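Local coordinates for protein ATP-dependent RNA helicase HrpB (Escherichia coli, PDB 6EUD) that hydrolyses ATP to ADP and phosphate and binds single-stranded RNA as a bacterial DExH-box helicase of the DEAH/RHA group, at residues Arg297-Asp302 and Gly306-Ile311; Met519-Asp524 and Pro538-Gly543; Ala444-Pro449 and Ile551-Leu556; Gly362-Leu367 and Arg394-Leu399; Gln134-Leu139 and Pro353-Ser358. All blocks are in the same frame, centred on the assembly; numbering follows the deposited sequence.

Interaction 1: Arg297-Asp302 and Gly306-Ile311; sequences RVARFD and GLTRLI
The R300 guanidinium has the end of I311 lying over one face, with I311 CD1 3.5 Å from R300 CZ and above the centre of the plane. The R309 guanidinium, turned 87° from that of R300, carries R300 CD over one face near its rim, 4.0 Å from R309 NH2. At the edge of the F301 ring, in its plane, sits T308 OG1, 4.0 Å from F301 CD1. These groups decorate an antiparallel beta hairpin of the helicase C-terminal region. Its hydrogen-bonded pairs V298–I311 and R300–R309 share one face, and the pairs A299–L310 and F301–T308 the other. The shortest backbone bond runs from R300 N to R309 O (2.6 Å). I311 CG1 stands between its own N and carbonyl carbon (chi1 75°), 3.8 Å from V298 CG2. D302 directs OD2 to Q542 outside the hairpin. With an alanine in place of R300, I311 CD1 would probably lose the flat group it lies against and the R309 side chain a neighbour, leaving it freer to turn. The two arginines run alongside each other as like charges, R300 NH1 5.4 Å from R309 NH2; within the hairpin they touch carbon, and E352 outside it is a long, weak ion partner of R300.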
# COMPACT_ATOMS: atom_id res chain seq x y z
N ARG A 297 -5.44 -13.31 -9.98
CA ARG A 297 -5.36 -11.94 -10.45
C ARG A 297 -5.85 -10.98 -9.36
O ARG A 297 -7.03 -11.00 -9.00
CB ARG A 297 -6.18 -11.78 -11.73
CG ARG A 297 -6.22 -10.39 -12.29
CD ARG A 297 -6.46 -10.43 -13.80
NE ARG A 297 -5.34 -11.08 -14.50
CZ ARG A 297 -5.49 -12.02 -15.43
NH1 ARG A 297 -6.70 -12.42 -15.79
NH2 ARG A 297 -4.42 -12.56 -16.01
N VAL A 298 -4.96 -10.15 -8.83
CA VAL A 298 -5.33 -9.22 -7.76
C VAL A 298 -5.02 -7.75 -8.08
O VAL A 298 -4.09 -7.44 -8.82
CB VAL A 298 -4.64 -9.57 -6.40
CG1 VAL A 298 -5.19 -10.87 -5.85
CG2 VAL A 298 -3.13 -9.65 -6.56
N ALA A 299 -5.82 -6.87 -7.48
CA ALA A 299 -5.63 -5.42 -7.54
C ALA A 299 -4.45 -5.01 -6.68
O ALA A 299 -4.36 -5.40 -5.52
CB ALA A 299 -6.88 -4.71 -7.08
N ARG A 300 -3.54 -4.24 -7.25
CA ARG A 300 -2.39 -3.78 -6.49
C ARG A 300 -2.21 -2.26 -6.59
O ARG A 300 -2.10 -1.69 -7.68
CB ARG A 300 -1.12 -4.49 -6.96
CG ARG A 300 0.15 -3.87 -6.42
CD ARG A 300 1.24 -4.91 -6.27
NE ARG A 300 0.87 -5.96 -5.33
CZ ARG A 300 1.63 -7.01 -5.04
NH1 ARG A 300 2.81 -7.16 -5.63
NH2 ARG A 300 1.21 -7.91 -4.16
N PHE A 301 -2.20 -1.61 -5.42
CA PHE A 301 -1.96 -0.18 -5.36
C PHE A 301 -0.47 0.09 -5.45
O PHE A 301 0.32 -0.54 -4.75
CB PHE A 301 -2.53 0.41 -4.07
CG PHE A 301 -2.19 1.85 -3.86
CD1 PHE A 301 -2.76 2.84 -4.66
CD2 PHE A 301 -1.30 2.23 -2.87
CE1 PHE A 301 -2.45 4.18 -4.47
CE2 PHE A 301 -0.99 3.58 -2.68
CZ PHE A 301 -1.58 4.55 -3.48
N ASP A 302 -0.10 1.03 -6.32
CA ASP A 302 1.27 1.50 -6.48
C ASP A 302 1.42 2.91 -5.92
O ASP A 302 1.02 3.88 -6.56
CB ASP A 302 1.66 1.47 -7.97
CG ASP A 302 3.13 1.82 -8.22
OD1 ASP A 302 3.85 2.22 -7.27
OD2 ASP A 302 3.57 1.70 -9.39
N GLY A 306 0.26 6.26 -7.63
CA GLY A 306 -1.11 6.41 -7.18
C GLY A 306 -2.11 5.59 -7.98
O GLY A 306 -3.31 5.83 -7.88
N LEU A 307 -1.63 4.63 -8.77
CA LEU A 307 -2.53 3.83 -9.59
C LEU A 307 -2.74 2.44 -9.00
O LEU A 307 -1.87 1.89 -8.32
CB LEU A 307 -2.03 3.72 -11.03
CG LEU A 307 -1.98 5.05 -11.80
CD1 LEU A 307 -1.56 4.80 -13.25
CD2 LEU A 307 -3.32 5.82 -11.73
N THR A 308 -3.93 1.90 -9.24
CA THR A 308 -4.20 0.53 -8.90
C THR A 308 -4.19 -0.30 -10.18
O THR A 308 -4.85 0.05 -11.17
CB THR A 308 -5.54 0.38 -8.17
OG1 THR A 308 -5.53 1.21 -7.00
CG2 THR A 308 -5.79 -1.10 -7.76
N ARG A 309 -3.42 -1.38 -10.18
CA ARG A 309 -3.35 -2.29 -11.33
C ARG A 309 -3.84 -3.68 -10.97
O ARG A 309 -3.90 -4.03 -9.79
CB ARG A 309 -1.93 -2.34 -11.87
CG ARG A 309 -0.89 -2.41 -10.78
CD ARG A 309 0.49 -2.53 -11.35
NE ARG A 309 1.52 -2.42 -10.32
CZ ARG A 309 2.48 -3.32 -10.15
NH1 ARG A 309 2.55 -4.38 -10.95
NH2 ARG A 309 3.39 -3.16 -9.20
N LEU A 310 -4.23 -4.44 -11.99
CA LEU A 310 -4.45 -5.88 -11.85
C LEU A 310 -3.15 -6.60 -12.15
O LEU A 310 -2.67 -6.56 -13.27
CB LEU A 310 -5.53 -6.37 -12.80
CG LEU A 310 -6.95 -6.05 -12.37
CD1 LEU A 310 -7.96 -6.74 -13.29
CD2 LEU A 310 -7.18 -6.45 -10.92
N ILE A 311 -2.57 -7.24 -11.13
CA ILE A 311 -1.44 -8.13 -11.36
C ILE A 311 -1.84 -9.61 -11.22
O ILE A 311 -2.90 -9.95 -10.66
CB ILE A 311 -0.27 -7.84 -10.40
CG1 ILE A 311 -0.58 -8.35 -8.99
CG2 ILE A 311 0.04 -6.36 -10.38
CD1 ILE A 311 0.64 -8.36 -8.07

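Interaction 2: Met519-Asp524 and Pro538-Gly543; sequences MGAMLD and PLLLQG
Apolar packing comes first: the methyl of A521 meets one branch of L540, A521 CB lying 4.2 Å from L540 CD2. L540 turns its CB toward the strand 520-522, so the leucine spans the gap between two strands whose nearest CA atoms, those of A521 and L540, are still 7.9 Å apart. L515 and I551 pack on both residues, and Y513 on A521. The second kind is a loose carbon-to-oxygen approach, with M519 CE 4.3 Å from Q542 OE1. M519 reaches it with CG set between its backbone N and carbonyl carbon (chi1 76°) and a bend at the sulfur, which carries the terminal methyl across to the amide. No hydrogen bond joins the two segments. The polar bonds of Q542 lead elsewhere: OE1 is bonded to T305 OG1, and NE2 also to S544 O. In this small mixed beta sheet, strands 520-522 and 534-542 are both neighbours of strand 548-552 rather than of one another. Packing between the segments is thus carried by dispersion, and the buried amide of Q542 has its polar atoms satisfied by other residues, which fix its orientation beside the methionine.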
# COMPACT_ATOMS: atom_id res chain seq x y z
N MET A 519 5.23 9.98 -14.25
CA MET A 519 5.16 8.67 -14.88
C MET A 519 4.76 8.77 -16.36
O MET A 519 4.31 9.82 -16.83
CB MET A 519 4.15 7.79 -14.17
CG MET A 519 2.73 8.19 -14.53
SD MET A 519 1.45 7.12 -13.86
CE MET A 519 2.01 5.49 -14.38
N GLY A 520 4.91 7.66 -17.07
CA GLY A 520 4.58 7.60 -18.48
C GLY A 520 3.19 7.08 -18.76
O GLY A 520 2.73 6.10 -18.17
N ALA A 521 2.51 7.75 -19.68
CA ALA A 521 1.15 7.39 -20.05
C ALA A 521 1.06 7.22 -21.55
O ALA A 521 1.56 8.06 -22.31
CB ALA A 521 0.15 8.44 -19.56
N MET A 522 0.41 6.15 -21.98
CA MET A 522 0.37 5.83 -23.40
C MET A 522 -1.03 5.86 -23.97
O MET A 522 -1.97 5.28 -23.41
CB MET A 522 0.98 4.45 -23.64
CG MET A 522 2.44 4.36 -23.24
SD MET A 522 3.46 5.58 -24.10
CE MET A 522 3.36 5.01 -25.79
N LEU A 523 -1.16 6.52 -25.11
CA LEU A 523 -2.37 6.44 -25.89
C LEU A 523 -2.05 5.92 -27.30
O LEU A 523 -0.94 6.12 -27.81
CB LEU A 523 -3.05 7.81 -25.93
CG LEU A 523 -4.54 7.89 -26.22
CD1 LEU A 523 -5.32 7.08 -25.20
CD2 LEU A 523 -4.94 9.35 -26.17
N ASP A 524 -3.01 5.22 -27.91
CA ASP A 524 -2.86 4.75 -29.29
C ASP A 524 -2.50 5.92 -30.21
O ASP A 524 -3.09 6.99 -30.12
CB ASP A 524 -4.15 4.09 -29.78
CG ASP A 524 -4.00 3.43 -31.15
OD1 ASP A 524 -3.77 2.20 -31.18
OD2 ASP A 524 -4.10 4.13 -32.19
N PRO A 538 -7.87 11.04 -16.09
CA PRO A 538 -8.26 10.50 -14.79
C PRO A 538 -8.23 8.97 -14.72
O PRO A 538 -7.91 8.43 -13.66
CB PRO A 538 -9.70 11.04 -14.61
CG PRO A 538 -10.15 11.38 -15.95
CD PRO A 538 -8.95 11.82 -16.71
N LEU A 539 -8.54 8.28 -15.81
CA LEU A 539 -8.58 6.82 -15.80
C LEU A 539 -7.39 6.19 -16.55
O LEU A 539 -7.22 6.39 -17.75
CB LEU A 539 -9.90 6.34 -16.40
CG LEU A 539 -10.39 4.96 -15.97
CD1 LEU A 539 -10.49 4.89 -14.46
CD2 LEU A 539 -11.72 4.69 -16.60
N LEU A 540 -6.60 5.42 -15.81
CA LEU A 540 -5.34 4.88 -16.31
C LEU A 540 -5.14 3.41 -15.97
O LEU A 540 -5.29 3.00 -14.81
CB LEU A 540 -4.17 5.66 -15.72
CG LEU A 540 -4.06 7.13 -16.08
CD1 LEU A 540 -3.39 7.90 -14.97
CD2 LEU A 540 -3.29 7.25 -17.38
N LEU A 541 -4.74 2.63 -16.98
CA LEU A 541 -4.43 1.22 -16.78
C LEU A 541 -2.92 0.96 -16.81
O LEU A 541 -2.30 0.91 -17.87
CB LEU A 541 -5.13 0.36 -17.84
CG LEU A 541 -4.85 -1.15 -17.75
CD1 LEU A 541 -5.13 -1.69 -16.35
CD2 LEU A 541 -5.65 -1.91 -18.80
N GLN A 542 -2.34 0.79 -15.63
CA GLN A 542 -0.91 0.54 -15.48
C GLN A 542 -0.58 -0.89 -15.87
O GLN A 542 -1.11 -1.82 -15.27
CB GLN A 542 -0.48 0.82 -14.04
CG GLN A 542 1.00 0.82 -13.79
CD GLN A 542 1.36 1.44 -12.45
OE1 GLN A 542 0.60 2.24 -11.90
NE2 GLN A 542 2.51 1.05 -11.91
N GLY A 543 0.28 -1.05 -16.88
CA GLY A 543 0.72 -2.35 -17.35
C GLY A 543 1.20 -3.25 -16.22
O GLY A 543 0.62 -4.31 -15.97

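Interaction 3: Ala444-Pro449 and Ile551-Leu556; sequences AILEEP and ILLALL
L553 points its side chain at the end of helix 433-447, and a single methyl, CD1, makes every contact. The nearest partner is I445, whose CG2 lies 4.0 Å from L553 CD1; the two side chains cross at about a right angle, with methyl meeting methyl where they cross. That CG2 is the branch opposite the backbone N, while CG1 takes the place beside it (chi1 -64°). L446, one residue along the helix, comes in obliquely, and L446 CD2 lies 4.1 Å from L553 CD1. Its CB does not face the strand, but the extended end of the side chain swings closer. P449 closes the group from beyond the helix end with a more distant touch, 4.4 Å between P449 CB and L553 CD1. E448 is the first residue to leave helical geometry, after which P449 turns toward the leucine. All three contacts are apolar, and no hydrogen bond crosses between the segments. On the strand side the chain turns a corner at L553, between strands 548-552 and 554-556, which both pair with strand 534-542. There L539 also packs on L553 and on P449, while W468 of helix 466-479 lies against I445, so the leucine lies between the corner of the sheet and the C-terminal end of helix 433-447.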
# COMPACT_ATOMS: atom_id res chain seq x y z
N ALA A 444 -20.13 10.01 -12.12
CA ALA A 444 -20.87 8.78 -12.37
C ALA A 444 -20.16 8.00 -13.49
O ALA A 444 -20.05 6.77 -13.43
CB ALA A 444 -22.32 9.09 -12.74
N ILE A 445 -19.64 8.71 -14.47
CA ILE A 445 -18.85 8.09 -15.53
C ILE A 445 -17.59 7.39 -15.01
O ILE A 445 -17.35 6.23 -15.32
CB ILE A 445 -18.43 9.13 -16.59
CG1 ILE A 445 -19.68 9.67 -17.27
CG2 ILE A 445 -17.49 8.49 -17.61
CD1 ILE A 445 -19.39 10.76 -18.25
N LEU A 446 -16.76 8.11 -14.24
CA LEU A 446 -15.51 7.52 -13.73
C LEU A 446 -15.74 6.31 -12.79
O LEU A 446 -14.91 5.41 -12.72
CB LEU A 446 -14.68 8.61 -13.04
CG LEU A 446 -14.18 9.67 -14.03
CD1 LEU A 446 -13.44 10.83 -13.37
CD2 LEU A 446 -13.29 9.02 -15.08
N GLU A 447 -16.88 6.28 -12.10
CA GLU A 447 -17.29 5.12 -11.28
C GLU A 447 -17.73 3.90 -12.10
O GLU A 447 -17.56 2.75 -11.67
CB GLU A 447 -18.45 5.52 -10.35
CG GLU A 447 -18.05 6.36 -9.17
CD GLU A 447 -19.23 6.77 -8.28
OE1 GLU A 447 -20.42 6.42 -8.55
OE2 GLU A 447 -18.94 7.46 -7.28
N GLU A 448 -18.35 4.15 -13.25
CA GLU A 448 -18.84 3.08 -14.13
C GLU A 448 -18.52 3.46 -15.56
O GLU A 448 -19.40 3.89 -16.30
CB GLU A 448 -20.34 2.87 -13.95
CG GLU A 448 -20.73 1.40 -13.94
CD GLU A 448 -20.22 0.69 -12.70
OE1 GLU A 448 -20.43 1.21 -11.58
OE2 GLU A 448 -19.58 -0.38 -12.84
N PRO A 449 -17.23 3.32 -15.94
CA PRO A 449 -16.70 3.74 -17.25
C PRO A 449 -17.43 3.06 -18.40
O PRO A 449 -17.90 1.94 -18.23
CB PRO A 449 -15.23 3.29 -17.19
CG PRO A 449 -14.92 3.16 -15.72
CD PRO A 449 -16.20 2.69 -15.09
N ILE A 551 -3.76 5.11 -21.24
CA ILE A 551 -4.80 6.09 -20.99
C ILE A 551 -6.14 5.53 -21.45
O ILE A 551 -6.30 5.19 -22.62
CB ILE A 551 -4.49 7.42 -21.69
CG1 ILE A 551 -3.21 8.02 -21.09
CG2 ILE A 551 -5.64 8.39 -21.56
CD1 ILE A 551 -2.69 9.22 -21.85
N LEU A 552 -7.10 5.41 -20.52
CA LEU A 552 -8.39 4.80 -20.82
C LEU A 552 -9.47 5.86 -21.05
O LEU A 552 -10.25 5.75 -21.99
CB LEU A 552 -8.82 3.87 -19.69
CG LEU A 552 -7.91 2.69 -19.31
CD1 LEU A 552 -8.53 1.94 -18.16
CD2 LEU A 552 -7.68 1.75 -20.51
N LEU A 553 -9.51 6.87 -20.18
CA LEU A 553 -10.41 8.01 -20.34
C LEU A 553 -9.65 9.31 -20.10
O LEU A 553 -8.98 9.47 -19.07
CB LEU A 553 -11.60 7.93 -19.38
CG LEU A 553 -12.79 7.08 -19.81
CD1 LEU A 553 -13.86 7.15 -18.73
CD2 LEU A 553 -13.32 7.52 -21.16
N ALA A 554 -9.74 10.23 -21.05
CA ALA A 554 -9.01 11.49 -20.92
C ALA A 554 -9.78 12.63 -21.55
O ALA A 554 -10.67 12.43 -22.39
CB ALA A 554 -7.63 11.39 -21.54
N LEU A 555 -9.40 13.83 -21.14
CA LEU A 555 -10.01 15.05 -21.65
C LEU A 555 -8.91 15.93 -22.22
O LEU A 555 -7.81 16.00 -21.65
CB LEU A 555 -10.77 15.78 -20.54
CG LEU A 555 -11.70 16.89 -21.05
CD1 LEU A 555 -13.00 16.28 -21.59
CD2 LEU A 555 -11.97 17.94 -19.97
N LEU A 556 -9.20 16.57 -23.36
CA LEU A 556 -8.25 17.48 -23.96
C LEU A 556 -8.43 18.85 -23.33
O LEU A 556 -9.54 19.30 -23.09
CB LEU A 556 -8.40 17.55 -25.48
CG LEU A 556 -9.53 18.35 -26.12
CD1 LEU A 556 -9.11 19.78 -26.41
CD2 LEU A 556 -9.98 17.66 -27.42

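Interaction 4: Gly362-Leu367 and Arg394-Leu399; sequences GLLMEL and RLLQML
L396 meets L364 and M365 of the neighbouring helix, one with each of its two methyl branches. Just before it in the sequence, L395 packs on S361 at the start of helix 361-370 and on R422 of helix 421-429. At L396 itself CB points toward helix 361-370. CG lies opposite the carbonyl carbon and beside the backbone N (chi1 -69°), and the second torsion is extended, which spreads CD1 and CD2 toward separate partners. L396 CD1 comes against the flank of L364, 3.7 Å from L364 CD2 and 3.8 Å from L364 CG, the two leucines crossing at a slant. L396 CD2 receives M365 CE at 3.5 Å. The methionine leaves its helix without facing L396, and bends at chi2 (71°) and again at chi3 (63°) to bring its terminal methyl round onto the leucine. This is helix-to-helix packing in which one leucine meets two residues adjacent in sequence on the other helix; the nearest CA atoms, those of M365 and L396, stand 8.1 Å apart. It joins helix 361-370 of the helicase C-terminal region to helix 386-398 that follows it. The contact is wholly apolar, with no hydrogen bond between the two segments. L368, a turn further along helix 361-370, and P421 also touch L396, which is buried. At the end of the segment, L399 rests on R422 and A425, and the backbone is held there by a bond from L399 N to L395 O (3.0 Å).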
# COMPACT_ATOMS: atom_id res chain seq x y z
N GLY A 362 -9.77 6.43 0.51
CA GLY A 362 -11.14 6.27 0.98
C GLY A 362 -11.20 5.86 2.45
O GLY A 362 -11.97 6.43 3.23
N LEU A 363 -10.40 4.86 2.82
CA LEU A 363 -10.34 4.37 4.19
C LEU A 363 -9.92 5.45 5.16
O LEU A 363 -10.49 5.60 6.24
CB LEU A 363 -9.39 3.18 4.27
CG LEU A 363 -9.07 2.68 5.68
CD1 LEU A 363 -10.35 2.26 6.38
CD2 LEU A 363 -8.14 1.50 5.55
N LEU A 364 -8.92 6.22 4.76
CA LEU A 364 -8.41 7.29 5.61
C LEU A 364 -9.50 8.35 5.79
O LEU A 364 -9.68 8.89 6.88
CB LEU A 364 -7.14 7.89 4.99
CG LEU A 364 -6.33 8.92 5.78
CD1 LEU A 364 -5.95 8.34 7.13
CD2 LEU A 364 -5.08 9.34 4.99
N MET A 365 -10.21 8.63 4.72
CA MET A 365 -11.33 9.56 4.75
C MET A 365 -12.40 9.04 5.71
O MET A 365 -12.93 9.81 6.49
CB MET A 365 -11.88 9.77 3.34
CG MET A 365 -13.03 10.73 3.21
SD MET A 365 -12.54 12.43 3.45
CE MET A 365 -11.44 12.64 2.09
N GLU A 366 -12.68 7.74 5.70
CA GLU A 366 -13.65 7.14 6.63
C GLU A 366 -13.22 7.24 8.09
O GLU A 366 -14.03 7.61 8.96
CB GLU A 366 -13.90 5.67 6.30
CG GLU A 366 -14.52 5.41 4.94
CD GLU A 366 -15.97 5.85 4.83
OE1 GLU A 366 -16.52 6.51 5.75
OE2 GLU A 366 -16.58 5.53 3.79
N LEU A 367 -11.98 6.86 8.38
CA LEU A 367 -11.45 6.91 9.74
C LEU A 367 -11.44 8.34 10.30
O LEU A 367 -11.77 8.54 11.46
CB LEU A 367 -10.03 6.32 9.78
CG LEU A 367 -9.92 4.84 9.37
CD1 LEU A 367 -8.47 4.37 9.43
CD2 LEU A 367 -10.82 3.96 10.23
N ARG A 394 -0.94 12.10 1.61
CA ARG A 394 -0.47 13.04 0.60
C ARG A 394 -1.55 13.36 -0.41
O ARG A 394 -1.74 14.52 -0.75
CB ARG A 394 0.79 12.52 -0.10
CG ARG A 394 2.02 12.64 0.76
CD ARG A 394 3.30 12.38 -0.01
NE ARG A 394 3.33 11.02 -0.53
CZ ARG A 394 3.81 9.97 0.12
NH1 ARG A 394 4.32 10.13 1.34
NH2 ARG A 394 3.79 8.77 -0.44
N LEU A 395 -2.27 12.35 -0.89
CA LEU A 395 -3.36 12.59 -1.83
C LEU A 395 -4.46 13.49 -1.24
O LEU A 395 -4.95 14.39 -1.91
CB LEU A 395 -3.98 11.27 -2.31
CG LEU A 395 -5.27 11.40 -3.14
CD1 LEU A 395 -5.09 12.30 -4.38
CD2 LEU A 395 -5.77 10.03 -3.56
N LEU A 396 -4.85 13.22 0.01
CA LEU A 396 -5.89 14.00 0.66
C LEU A 396 -5.44 15.45 0.80
O LEU A 396 -6.25 16.38 0.68
CB LEU A 396 -6.26 13.39 2.03
CG LEU A 396 -6.99 12.04 1.98
CD1 LEU A 396 -7.50 11.62 3.34
CD2 LEU A 396 -8.17 12.08 1.01
N GLN A 397 -4.14 15.64 1.04
CA GLN A 397 -3.56 16.99 1.05
C GLN A 397 -3.73 17.66 -0.31
O GLN A 397 -4.22 18.79 -0.38
CB GLN A 397 -2.09 16.93 1.45
CG GLN A 397 -1.89 16.88 2.95
CD GLN A 397 -0.56 16.26 3.37
OE1 GLN A 397 0.25 15.85 2.53
NE2 GLN A 397 -0.35 16.16 4.68
N MET A 398 -3.35 16.97 -1.38
CA MET A 398 -3.52 17.48 -2.73
C MET A 398 -4.97 17.93 -2.99
O MET A 398 -5.21 18.94 -3.65
CB MET A 398 -3.10 16.43 -3.78
CG MET A 398 -3.00 16.97 -5.22
SD MET A 398 -2.94 15.73 -6.54
CE MET A 398 -4.68 15.42 -6.82
N LEU A 399 -5.92 17.16 -2.45
CA LEU A 399 -7.34 17.41 -2.69
C LEU A 399 -7.91 18.49 -1.78
O LEU A 399 -9.07 18.88 -1.91
CB LEU A 399 -8.13 16.11 -2.51
CG LEU A 399 -7.75 14.99 -3.51
CD1 LEU A 399 -8.47 13.70 -3.16
CD2 LEU A 399 -8.03 15.42 -4.99

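Interaction 5: Gln134-Leu139 and Pro353-Ser358; sequences QADLAL and PEILQS
D136 and I355 meet where the two RecA-like domains of the helicase core, each of the P-loop NTPase type, face one another: helix 133-145 belongs to the first, and the segment 353-358 follows the strands of the second. The D136 side chain turns toward the loop with CG beside its own backbone N (chi1 -84°), and its carboxylate is close to coplanar with the CA–CB bond. That places D136 OD2 3.9 Å from I355 CG2, a plain van der Waals approach in which the two side chains pass each other at an oblique angle. In I355 the branch CG2 occupies the place between backbone N and carbonyl carbon, while CG1 extends opposite the N (chi1 -168°) and leads the chain on to L363 of helix 361-370. No direct hydrogen bond links the segments; water does the polar work. One water donates to D136 OD2 (2.7 Å) and accepts from I355 N (2.9 Å). The same OD2 is also in a salt bridge with R131, so this oxygen is held by a charge and by a water, which would probably stabilise its ionised form. E354 is extended along chi1 and chi2, and its OE1 takes a hydrogen bond from L133 N. A second water accepts from Q134 N and donates to E354 OE1, joining the glutamate to the first turn of the helix. S358 OG closes the loop on itself, donating to E354 O at 3.2 Å from above the carbonyl plane, while Q357 N reaches that oxygen from the opposite face.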
# COMPACT_ATOMS: atom_id res chain seq x y z
N GLN A 134 -13.69 -3.71 2.62
CA GLN A 134 -15.01 -3.31 3.08
C GLN A 134 -15.38 -4.01 4.38
O GLN A 134 -15.82 -3.37 5.32
CB GLN A 134 -16.07 -3.60 2.02
CG GLN A 134 -17.45 -3.18 2.44
CD GLN A 134 -18.52 -3.65 1.48
OE1 GLN A 134 -19.64 -3.12 1.46
NE2 GLN A 134 -18.20 -4.67 0.68
N ALA A 135 -15.19 -5.33 4.44
CA ALA A 135 -15.59 -6.07 5.64
C ALA A 135 -14.62 -5.87 6.81
O ALA A 135 -15.03 -5.95 7.97
CB ALA A 135 -15.73 -7.56 5.32
N ASP A 136 -13.36 -5.59 6.49
CA ASP A 136 -12.38 -5.26 7.52
C ASP A 136 -12.75 -3.94 8.18
O ASP A 136 -12.76 -3.81 9.41
CB ASP A 136 -10.98 -5.18 6.93
CG ASP A 136 -10.30 -6.55 6.82
OD1 ASP A 136 -10.97 -7.61 6.94
OD2 ASP A 136 -9.07 -6.57 6.57
N LEU A 137 -13.06 -2.95 7.35
CA LEU A 137 -13.47 -1.65 7.86
C LEU A 137 -14.75 -1.79 8.68
O LEU A 137 -14.82 -1.26 9.79
CB LEU A 137 -13.65 -0.67 6.71
CG LEU A 137 -14.17 0.70 7.14
CD1 LEU A 137 -13.30 1.26 8.26
CD2 LEU A 137 -14.25 1.66 5.96
N ALA A 138 -15.74 -2.53 8.18
CA ALA A 138 -16.95 -2.81 8.98
C ALA A 138 -16.62 -3.45 10.33
O ALA A 138 -17.17 -3.06 11.35
CB ALA A 138 -17.90 -3.70 8.23
N LEU A 139 -15.73 -4.43 10.33
CA LEU A 139 -15.33 -5.08 11.58
C LEU A 139 -14.74 -4.10 12.60
O LEU A 139 -15.10 -4.13 13.77
CB LEU A 139 -14.33 -6.20 11.30
CG LEU A 139 -13.91 -6.94 12.57
CD1 LEU A 139 -15.14 -7.50 13.25
CD2 LEU A 139 -12.94 -8.07 12.24
N PRO A 353 -4.52 -9.91 2.46
CA PRO A 353 -5.79 -9.18 2.63
C PRO A 353 -5.81 -7.93 1.74
O PRO A 353 -4.75 -7.35 1.51
CB PRO A 353 -5.77 -8.77 4.12
CG PRO A 353 -4.76 -9.65 4.77
CD PRO A 353 -3.73 -9.96 3.70
N GLU A 354 -6.98 -7.53 1.26
CA GLU A 354 -7.12 -6.35 0.37
C GLU A 354 -6.59 -5.04 1.01
O GLU A 354 -6.05 -4.18 0.32
CB GLU A 354 -8.60 -6.18 -0.04
CG GLU A 354 -8.89 -4.98 -0.93
CD GLU A 354 -10.39 -4.82 -1.26
OE1 GLU A 354 -11.23 -5.49 -0.64
OE2 GLU A 354 -10.72 -4.01 -2.15
N ILE A 355 -6.71 -4.91 2.33
CA ILE A 355 -6.23 -3.71 3.00
C ILE A 355 -4.72 -3.50 2.83
O ILE A 355 -4.23 -2.36 2.96
CB ILE A 355 -6.60 -3.73 4.52
CG1 ILE A 355 -6.36 -2.34 5.14
CG2 ILE A 355 -5.84 -4.85 5.27
CD1 ILE A 355 -6.93 -2.17 6.55
N LEU A 356 -3.98 -4.56 2.52
CA LEU A 356 -2.53 -4.42 2.37
C LEU A 356 -2.12 -4.05 0.94
O LEU A 356 -1.01 -3.62 0.72
CB LEU A 356 -1.83 -5.70 2.80
CG LEU A 356 -2.06 -6.02 4.28
CD1 LEU A 356 -1.23 -7.18 4.72
CD2 LEU A 356 -1.78 -4.83 5.16
N GLN A 357 -3.02 -4.19 -0.02
CA GLN A 357 -2.64 -4.01 -1.41
C GLN A 357 -3.40 -2.86 -2.09
O GLN A 357 -3.24 -2.63 -3.28
CB GLN A 357 -2.82 -5.35 -2.16
CG GLN A 357 -4.23 -5.99 -2.02
CD GLN A 357 -4.31 -7.50 -2.38
OE1 GLN A 357 -3.29 -8.19 -2.53
NE2 GLN A 357 -5.53 -8.00 -2.53
N SER A 358 -4.21 -2.12 -1.34
CA SER A 358 -5.08 -1.12 -1.97
C SER A 358 -4.88 0.34 -1.54
O SER A 358 -4.32 0.65 -0.49
CB SER A 358 -6.55 -1.49 -1.75
OG SER A 358 -6.96 -1.23 -0.42
O HOH W 1 -13.69 -4.09 -0.37
O HOH W 2 -8.53 -6.61 3.90

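From the N terminus, interaction 5 opens first, at helix 133-145, and closes more than 200 residues later at 353-358, joining the ATP-binding and C-terminal helicase regions. Interaction 1, a tight hairpin, forms within that span and touches its closing end through F301 and Q357. Interaction 4 follows in series, linking two successive helices; L363 packs on both L137 and I355 of interaction 5. Interaction 3 then closes a loop of 101 residues between helix 433-447 and the later sheet, and interaction 2 lies wholly within it, sharing that sheet. Interaction 2 also reaches back to touch the hairpin of interaction 1. No two contacts cross.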